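Local coordinates for encapsidation protein (Lactococcus phage asccphi28, PDB 7JQP), which probably acts as the ATPase of a phage DNA packaging motor, using ATP to drive the viral genome into the capsid, at residues G191-L205 with N254-H266. Sequence-based numbering, arbitrary orientation.
Sequences GENFNPIFAGLGYYL and NAFENIRTPYFKH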
loop_
_atom_site.group_PDB
_atom_site.type_symbol
_atom_site.label_atom_id
_atom_site.label_comp_id
_atom_site.label_asym_id
_atom_site.label_seq_id
_atom_site.Cartn_x
_atom_site.Cartn_y
_atom_site.Cartn_z
ATOM N N GLY A 191 18.752 24.581 9.552
ATOM C CA GLY A 191 18.683 25.789 8.748
ATOM C C GLY A 191 19.710 25.844 7.633
ATOM O O GLY A 191 20.917 25.765 7.886
ATOM N N GLU A 192 19.238 25.974 6.393
ATOM C CA GLU A 192 20.113 25.990 5.230
ATOM C C GLU A 192 19.513 26.843 4.123
ATOM O O GLU A 192 18.329 27.190 4.152
ATOM C CB GLU A 192 20.344 24.568 4.699
ATOM C CG GLU A 192 19.056 23.910 4.226
ATOM C CD GLU A 192 19.290 22.596 3.522
ATOM O OE1 GLU A 192 20.332 21.959 3.783
ATOM O OE2 GLU A 192 18.431 22.203 2.705
ATOM N N ASN A 193 20.358 27.207 3.161
ATOM C CA ASN A 193 19.932 27.927 1.973
ATOM C C ASN A 193 19.561 26.933 0.868
ATOM O O ASN A 193 19.642 25.716 1.041
ATOM C CB ASN A 193 21.032 28.882 1.530
ATOM C CG ASN A 193 21.085 30.137 2.376
ATOM O OD1 ASN A 193 20.090 30.845 2.534
ATOM N ND2 ASN A 193 22.248 30.401 2.957
ATOM N N PHE A 194 19.130 27.460 -0.283
ATOM C CA PHE A 194 18.764 26.654 -1.449
ATOM C C PHE A 194 17.515 25.817 -1.190
ATOM O O PHE A 194 17.377 24.713 -1.722
ATOM C CB PHE A 194 19.920 25.748 -1.884
ATOM C CG PHE A 194 21.057 26.471 -2.563
ATOM C CD1 PHE A 194 21.043 26.706 -3.931
ATOM C CD2 PHE A 194 22.136 26.922 -1.823
ATOM C CE1 PHE A 194 22.096 27.366 -4.547
ATOM C CE2 PHE A 194 23.183 27.588 -2.429
ATOM C CZ PHE A 194 23.164 27.812 -3.792
ATOM N N ASN A 195 16.591 26.336 -0.382
ATOM C CA ASN A 195 15.305 25.703 -0.135
ATOM C C ASN A 195 14.176 26.648 -0.525
ATOM O O ASN A 195 14.309 27.869 -0.393
ATOM C CB ASN A 195 15.164 25.301 1.340
ATOM C CG ASN A 195 15.129 26.496 2.272
ATOM O OD1 ASN A 195 14.084 27.120 2.454
ATOM N ND2 ASN A 195 16.273 26.823 2.865
ATOM N N PRO A 196 13.051 26.112 -1.009
ATOM C CA PRO A 196 11.990 27.002 -1.517
ATOM C C PRO A 196 11.373 27.914 -0.471
ATOM O O PRO A 196 11.071 29.075 -0.775
ATOM C CB PRO A 196 10.952 26.014 -2.078
ATOM C CG PRO A 196 11.189 24.745 -1.305
ATOM C CD PRO A 196 12.680 24.687 -1.114
ATOM N N ILE A 197 11.182 27.428 0.758
ATOM C CA ILE A 197 10.540 28.250 1.780
ATOM C C ILE A 197 11.369 29.495 2.067
ATOM O O ILE A 197 10.828 30.604 2.175
ATOM C CB ILE A 197 10.290 27.428 3.057
ATOM C CG1 ILE A 197 9.361 26.244 2.772
ATOM C CG2 ILE A 197 9.692 28.316 4.145
ATOM C CD1 ILE A 197 8.043 26.622 2.104
ATOM N N PHE A 198 12.690 29.341 2.199
ATOM C CA PHE A 198 13.519 30.513 2.453
ATOM C C PHE A 198 13.475 31.478 1.271
ATOM O O PHE A 198 13.564 32.697 1.460
ATOM C CB PHE A 198 14.962 30.127 2.761
ATOM C CG PHE A 198 15.210 29.832 4.220
ATOM C CD1 PHE A 198 14.199 29.321 5.019
ATOM C CD2 PHE A 198 16.428 30.134 4.809
ATOM C CE1 PHE A 198 14.414 29.061 6.355
ATOM C CE2 PHE A 198 16.644 29.886 6.152
ATOM C CZ PHE A 198 15.636 29.352 6.925
ATOM N N ALA A 199 13.353 30.954 0.047
ATOM C CA ALA A 199 13.306 31.822 -1.124
ATOM C C ALA A 199 12.014 32.631 -1.159
ATOM O O ALA A 199 12.039 33.852 -1.357
ATOM C CB ALA A 199 13.446 30.988 -2.399
ATOM N N GLY A 200 10.875 31.972 -0.938
ATOM C CA GLY A 200 9.607 32.684 -0.947
ATOM C C GLY A 200 9.545 33.779 0.099
ATOM O O GLY A 200 9.042 34.875 -0.161
ATOM N N LEU A 201 10.056 33.496 1.297
ATOM C CA LEU A 201 10.093 34.515 2.337
ATOM C C LEU A 201 10.988 35.677 1.932
ATOM O O LEU A 201 10.727 36.826 2.308
ATOM C CB LEU A 201 10.590 33.908 3.647
ATOM C CG LEU A 201 9.629 32.986 4.395
ATOM C CD1 LEU A 201 10.298 32.449 5.655
ATOM C CD2 LEU A 201 8.335 33.702 4.737
ATOM N N GLY A 202 12.035 35.399 1.163
ATOM C CA GLY A 202 13.034 36.389 0.845
ATOM C C GLY A 202 14.195 36.432 1.806
ATOM O O GLY A 202 14.954 37.410 1.791
ATOM N N TYR A 203 14.349 35.413 2.647
ATOM C CA TYR A 203 15.381 35.399 3.667
ATOM C C TYR A 203 16.612 34.655 3.165
ATOM O O TYR A 203 16.508 33.522 2.685
ATOM C CB TYR A 203 14.883 34.744 4.956
ATOM C CG TYR A 203 15.929 34.803 6.037
ATOM C CD1 TYR A 203 16.272 36.020 6.606
ATOM C CD2 TYR A 203 16.596 33.665 6.470
ATOM C CE1 TYR A 203 17.232 36.108 7.582
ATOM C CE2 TYR A 203 17.565 33.744 7.454
ATOM C CZ TYR A 203 17.877 34.970 8.005
ATOM O OH TYR A 203 18.838 35.067 8.984
ATOM N N TYR A 204 17.770 35.299 3.285
ATOM C CA TYR A 204 19.065 34.694 2.995
ATOM C C TYR A 204 19.746 34.378 4.321
ATOM O O TYR A 204 19.937 35.275 5.148
ATOM C CB TYR A 204 19.912 35.645 2.150
ATOM C CG TYR A 204 21.340 35.209 1.929
ATOM C CD1 TYR A 204 21.659 34.249 0.979
ATOM C CD2 TYR A 204 22.374 35.771 2.665
ATOM C CE1 TYR A 204 22.966 33.857 0.772
ATOM C CE2 TYR A 204 23.681 35.384 2.468
ATOM C CZ TYR A 204 23.974 34.427 1.522
ATOM O OH TYR A 204 25.280 34.047 1.327
ATOM N N LEU A 205 20.086 33.110 4.533
ATOM C CA LEU A 205 20.648 32.686 5.810
ATOM C C LEU A 205 22.145 32.960 5.838
ATOM O O LEU A 205 22.887 32.514 4.958
ATOM C CB LEU A 205 20.363 31.203 6.049
ATOM C CG LEU A 205 20.948 30.569 7.310
ATOM C CD1 LEU A 205 20.368 31.222 8.549
ATOM C CD2 LEU A 205 20.663 29.069 7.336
ATOM N N ASN A 254 23.938 20.134 15.209
ATOM C CA ASN A 254 24.024 20.092 13.754
ATOM C C ASN A 254 22.966 20.958 13.076
ATOM O O ASN A 254 22.761 20.831 11.865
ATOM C CB ASN A 254 23.919 18.646 13.253
ATOM C CG ASN A 254 22.488 18.139 13.198
ATOM O OD1 ASN A 254 21.582 18.713 13.802
ATOM N ND2 ASN A 254 22.282 17.050 12.467
ATOM N N ALA A 255 22.289 21.828 13.830
ATOM C CA ALA A 255 21.251 22.669 13.241
ATOM C C ALA A 255 21.817 23.583 12.161
ATOM O O ALA A 255 21.178 23.800 11.124
ATOM C CB ALA A 255 20.569 23.497 14.332
ATOM N N PHE A 256 23.007 24.139 12.391
ATOM C CA PHE A 256 23.647 25.063 11.464
ATOM C C PHE A 256 24.975 24.513 10.957
ATOM O O PHE A 256 25.893 25.276 10.640
ATOM C CB PHE A 256 23.852 26.423 12.130
ATOM C CG PHE A 256 22.585 27.041 12.643
ATOM C CD1 PHE A 256 21.470 27.141 11.827
ATOM C CD2 PHE A 256 22.504 27.514 13.941
ATOM C CE1 PHE A 256 20.302 27.709 12.295
ATOM C CE2 PHE A 256 21.338 28.081 14.415
ATOM C CZ PHE A 256 20.234 28.179 13.591
ATOM N N GLU A 257 25.088 23.188 10.874
ATOM C CA GLU A 257 26.332 22.570 10.423
ATOM C C GLU A 257 26.744 23.106 9.058
ATOM O O GLU A 257 27.894 23.512 8.862
ATOM C CB GLU A 257 26.162 21.051 10.400
ATOM C CG GLU A 257 27.375 20.273 9.934
ATOM C CD GLU A 257 27.151 18.773 9.995
ATOM O OE1 GLU A 257 25.994 18.336 9.813
ATOM O OE2 GLU A 257 28.129 18.033 10.231
ATOM N N ASN A 258 25.807 23.150 8.111
ATOM C CA ASN A 258 26.056 23.703 6.783
ATOM C C ASN A 258 24.869 24.563 6.383
ATOM O O ASN A 258 23.740 24.066 6.328
ATOM C CB ASN A 258 26.257 22.599 5.740
ATOM C CG ASN A 258 26.823 23.127 4.434
ATOM O OD1 ASN A 258 26.951 24.336 4.247
ATOM N ND2 ASN A 258 27.113 22.224 3.504
ATOM N N ILE A 259 25.118 25.842 6.093
ATOM C CA ILE A 259 24.055 26.737 5.653
ATOM C C ILE A 259 24.035 26.887 4.133
ATOM O O ILE A 259 23.272 27.704 3.605
ATOM C CB ILE A 259 24.148 28.115 6.330
ATOM C CG1 ILE A 259 25.395 28.881 5.883
ATOM C CG2 ILE A 259 24.151 27.969 7.852
ATOM C CD1 ILE A 259 25.453 30.309 6.412
ATOM N N ARG A 260 24.858 26.120 3.417
ATOM C CA ARG A 260 24.819 26.083 1.953
ATOM C C ARG A 260 24.956 27.486 1.363
ATOM O O ARG A 260 24.140 27.935 0.556
ATOM C CB ARG A 260 23.547 25.387 1.462
ATOM C CG ARG A 260 23.530 23.876 1.692
ATOM C CD ARG A 260 24.167 23.127 0.513
ATOM N NE ARG A 260 23.372 23.299 -0.705
ATOM C CZ ARG A 260 23.770 22.971 -1.933
ATOM N NH1 ARG A 260 24.971 22.448 -2.139
ATOM N NH2 ARG A 260 22.957 23.173 -2.961
ATOM N N THR A 261 26.009 28.179 1.778
ATOM C CA THR A 261 26.272 29.518 1.269
ATOM C C THR A 261 26.574 29.447 -0.224
ATOM O O THR A 261 27.319 28.559 -0.661
ATOM C CB THR A 261 27.465 30.130 2.011
ATOM O OG1 THR A 261 27.345 29.887 3.420
ATOM C CG2 THR A 261 27.545 31.628 1.775
ATOM N N PRO A 262 26.028 30.348 -1.045
ATOM C CA PRO A 262 26.321 30.305 -2.478
ATOM C C PRO A 262 27.597 31.060 -2.835
ATOM O O PRO A 262 28.065 31.924 -2.095
ATOM C CB PRO A 262 25.103 31.000 -3.120
ATOM C CG PRO A 262 24.099 31.198 -2.019
ATOM C CD PRO A 262 24.901 31.256 -0.750
ATOM N N TYR A 263 28.163 30.699 -3.992
ATOM C CA TYR A 263 29.328 31.409 -4.517
ATOM C C TYR A 263 28.857 32.649 -5.277
ATOM O O TYR A 263 27.864 32.602 -6.008
ATOM C CB TYR A 263 30.197 30.526 -5.433
ATOM C CG TYR A 263 30.803 29.315 -4.743
ATOM C CD1 TYR A 263 31.698 29.469 -3.695
ATOM C CD2 TYR A 263 30.546 28.025 -5.194
ATOM C CE1 TYR A 263 32.257 28.375 -3.060
ATOM C CE2 TYR A 263 31.118 26.923 -4.578
ATOM C CZ TYR A 263 31.976 27.106 -3.513
ATOM O OH TYR A 263 32.548 26.018 -2.894
ATOM N N PHE A 264 29.584 33.758 -5.124
ATOM C CA PHE A 264 29.186 35.033 -5.714
ATOM C C PHE A 264 30.328 35.638 -6.520
ATOM O O PHE A 264 31.455 35.741 -6.024
ATOM C CB PHE A 264 28.743 36.016 -4.618
ATOM C CG PHE A 264 27.568 35.538 -3.802
ATOM C CD1 PHE A 264 26.273 35.680 -4.272
ATOM C CD2 PHE A 264 27.763 34.961 -2.558
ATOM C CE1 PHE A 264 25.198 35.246 -3.520
ATOM C CE2 PHE A 264 26.691 34.527 -1.800
ATOM C CZ PHE A 264 25.408 34.669 -2.283
ATOM N N LYS A 265 30.037 36.043 -7.756
ATOM C CA LYS A 265 31.018 36.700 -8.617
ATOM C C LYS A 265 30.264 37.465 -9.702
ATOM O O LYS A 265 29.105 37.162 -10.005
ATOM C CB LYS A 265 31.971 35.680 -9.261
ATOM C CG LYS A 265 33.168 36.271 -10.009
ATOM C CD LYS A 265 34.309 36.659 -9.085
ATOM C CE LYS A 265 35.159 35.431 -8.734
ATOM N NZ LYS A 265 36.233 35.751 -7.751
ATOM N N HIS A 266 30.926 38.474 -10.272
ATOM C CA HIS A 266 30.347 39.310 -11.315
ATOM C C HIS A 266 31.102 39.149 -12.631
ATOM O O HIS A 266 32.337 39.152 -12.655
ATOM C CB HIS A 266 30.356 40.789 -10.921
ATOM C CG HIS A 266 29.845 41.694 -11.996
ATOM N ND1 HIS A 266 30.680 42.374 -12.855
ATOM C CD2 HIS A 266 28.583 42.012 -12.366
ATOM C CE1 HIS A 266 29.954 43.080 -13.703
ATOM N NE2 HIS A 266 28.679 42.881 -13.425
#
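Phe-194 offers one ring face to the guanidinium of Arg-260, a cation-pi contact with CZ of Arg-260 4.7 Å from the centroid of the Phe-194 ring. The planes stand 53° apart, with NH2 above the rim; the arginine chain reaches this position by bending at chi2 (-88°) and again at chi3. Pro-262, a rigid, apolar partner for two aromatics, lies alongside the same ring, CG 3.7 Å from Phe-194 CE2, and its CD meets the edge of Tyr-204, 3.6 Å from CE1. CD2 of Leu-205 packs against CG2 of Ile-259.

Asn-193 organises the middle. Its backbone N donates to Ile-259 O from above the carbonyl plane, and ND2 adds a weak bond to that oxygen. The amide suits this place because it both gives and takes: OD1 accepts from Leu-205 N (3.0 Å) on an in-plane lone pair, while ND2 donates to Leu-205 O, tying the two ends of 191-205 together. Gly-191 N donates a nearly straight hydrogen bond to Ala-255 O.

Farther out, Asn-258 OD1 accepts from Arg-260 N, an Asx turn, and Phe-342 and Phe-355 also meet Phe-194. The contact joins a helix-bearing loop after strand 183-188 of the P-loop ATPase sheet to the linker leading into the C-terminal sheet.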